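Local coordinates for evasin-3 (Rhipicephalus sanguineus, PDB 6I31), which is a tick salivary protein that binds and neutralises host CXC chemokines such as CXCL8, blocking the interaction of CXCL8 with its receptor CXCR2, at residues A[18-23]-A[50-55]. Numbering follows the deposited sequence.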
loop_
_atom_site.group_PDB
_atom_site.type_symbol
_atom_site.label_atom_id
_atom_site.label_comp_id
_atom_site.label_asym_id
_atom_site.label_seq_id
_atom_site.Cartn_x
_atom_site.Cartn_y
_atom_site.Cartn_z
ATOM N N ASP A 18 7.651 -2.278 -3.288
ATOM C CA ASP A 18 7.580 -1.148 -2.374
ATOM C C ASP A 18 6.228 -1.096 -1.661
ATOM O O ASP A 18 5.231 -1.553 -2.196
ATOM C CB ASP A 18 7.797 0.179 -3.141
ATOM C CG ASP A 18 9.194 0.340 -3.737
ATOM O OD1 ASP A 18 10.155 -0.245 -3.175
ATOM O OD2 ASP A 18 9.325 1.043 -4.775
ATOM N N VAL A 19 6.205 -0.543 -0.442
ATOM C CA VAL A 19 4.941 -0.345 0.285
ATOM C C VAL A 19 4.494 1.081 -0.012
ATOM O O VAL A 19 5.295 2.007 0.082
ATOM C CB VAL A 19 5.075 -0.576 1.821
ATOM C CG1 VAL A 19 3.757 -0.267 2.533
ATOM C CG2 VAL A 19 5.515 -2.009 2.131
ATOM N N VAL A 20 3.238 1.261 -0.350
ATOM C CA VAL A 20 2.713 2.588 -0.636
ATOM C C VAL A 20 1.393 2.777 0.106
ATOM O O VAL A 20 0.748 1.800 0.501
ATOM C CB VAL A 20 2.580 2.896 -2.164
ATOM C CG1 VAL A 20 3.928 2.799 -2.890
ATOM C CG2 VAL A 20 1.541 1.989 -2.831
ATOM N N SER A 21 0.953 4.038 0.219
ATOM C CA SER A 21 -0.313 4.355 0.860
ATOM C C SER A 21 -1.517 3.894 0.061
ATOM O O SER A 21 -1.520 3.914 -1.174
ATOM C CB SER A 21 -0.402 5.850 1.177
ATOM O OG SER A 21 -1.643 6.156 1.800
ATOM N N CYS A 22 -2.545 3.470 0.779
ATOM C CA CYS A 22 -3.824 3.053 0.231
ATOM C C CYS A 22 -4.901 4.061 0.711
ATOM O O CYS A 22 -6.103 3.818 0.668
ATOM C CB CYS A 22 -4.086 1.606 0.646
ATOM S SG CYS A 22 -5.744 0.997 0.287
ATOM N N ASN A 23 -4.400 5.245 1.142
ATOM C CA ASN A 23 -5.066 6.475 1.573
ATOM C C ASN A 23 -6.312 6.307 2.448
ATOM O O ASN A 23 -7.372 6.847 2.123
ATOM C CB ASN A 23 -5.398 7.339 0.329
ATOM C CG ASN A 23 -4.177 7.647 -0.505
ATOM O OD1 ASN A 23 -3.240 8.325 -0.061
ATOM N ND2 ASN A 23 -4.149 7.118 -1.715
ATOM N N CYS A 50 -3.878 2.410 6.118
ATOM C CA CYS A 50 -3.936 1.376 5.099
ATOM C C CYS A 50 -2.799 1.545 4.121
ATOM O O CYS A 50 -2.552 2.648 3.631
ATOM C CB CYS A 50 -5.285 1.375 4.392
ATOM S SG CYS A 50 -6.686 1.139 5.518
ATOM N N TYR A 51 -2.114 0.424 3.824
ATOM C CA TYR A 51 -1.007 0.417 2.868
ATOM C C TYR A 51 -1.208 -0.720 1.889
ATOM O O TYR A 51 -1.981 -1.625 2.178
ATOM C CB TYR A 51 0.334 0.227 3.568
ATOM C CG TYR A 51 0.620 1.275 4.614
ATOM C CD1 TYR A 51 0.975 2.576 4.253
ATOM C CD2 TYR A 51 0.506 0.982 5.966
ATOM C CE1 TYR A 51 1.206 3.563 5.221
ATOM C CE2 TYR A 51 0.756 1.953 6.942
ATOM C CZ TYR A 51 1.086 3.245 6.562
ATOM O OH TYR A 51 1.324 4.200 7.525
ATOM N N LYS A 52 -0.396 -0.759 0.842
ATOM C CA LYS A 52 -0.415 -1.848 -0.154
ATOM C C LYS A 52 0.957 -2.000 -0.763
ATOM O O LYS A 52 1.788 -1.090 -0.679
ATOM C CB LYS A 52 -1.505 -1.642 -1.235
ATOM C CG LYS A 52 -1.249 -0.385 -2.079
ATOM C CD LYS A 52 -2.368 -0.145 -3.127
ATOM C CE LYS A 52 -2.172 1.251 -3.718
ATOM N NZ LYS A 52 -3.312 1.635 -4.604
ATOM N N ILE A 53 1.212 -3.169 -1.332
ATOM C CA ILE A 53 2.479 -3.498 -1.935
ATOM C C ILE A 53 2.346 -3.397 -3.428
ATOM O O ILE A 53 1.440 -3.985 -4.023
ATOM C CB ILE A 53 2.935 -4.897 -1.518
ATOM C CG1 ILE A 53 2.939 -5.027 0.053
ATOM C CG2 ILE A 53 4.287 -5.209 -2.137
ATOM C CD1 ILE A 53 3.306 -6.416 0.510
ATOM N N ILE A 54 3.281 -2.671 -4.049
ATOM C CA ILE A 54 3.289 -2.569 -5.505
ATOM C C ILE A 54 4.687 -2.819 -6.011
ATOM O O ILE A 54 5.673 -2.667 -5.266
ATOM C CB ILE A 54 2.704 -1.176 -6.005
ATOM C CG1 ILE A 54 3.513 0.047 -5.496
ATOM C CG2 ILE A 54 1.214 -1.021 -5.621
ATOM C CD1 ILE A 54 4.675 0.501 -6.415
ATOM N N GLY A 55 4.756 -3.179 -7.271
ATOM C CA GLY A 55 6.001 -3.309 -8.008
ATOM C C GLY A 55 5.950 -2.320 -9.155
ATOM O O GLY A 55 4.914 -2.181 -9.800
#
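V20 packs beside K52 and I54 on one face of an antiparallel strand pair, while V19 meets Y51 and I53 on the other. The pair belongs to the disulfide-rich sheet of the evasin-3 knottin scaffold and joins the N-terminal strand 17-22 to strand 47-55. V20 CG2 touches K52 CG at 3.7 Å. The CG1 branch of V20 reaches I54 CG1 at 3.8 Å, and these two side chains cross at about a right angle. K52 has CG between its own backbone N and carbonyl carbon (chi1 64°). Beyond CG the chain runs extended past V20, and K52 CE comes 3.7 Å from S21 O. V19 sets CG1 against Y51 CB at 3.6 Å, with the two side chains oblique to each other. The Y51 ring turns its edge to V20 O, which lies near the ring plane. An alanine in place of Y51 removes the ring, which would probably open a gap beside V20 O and S21 CA. D18 and I54 exchange two nearly straight backbone hydrogen bonds. V20 and K52 also exchange two, but the one from K52 N to V20 O is more bent. Past S21 the pairing thins to a single bond. Two disulfides, C22 to C37 and C50 to C33, tie this end into the cystine core, where C22 CB packs on C50 CB at 3.9 Å. S21 OG accepts from N23 N in an ST turn where the chain turns a corner. The bond from C22 N to C50 O is 3.0 Å long, and its donor stands 42° out of the carbonyl plane.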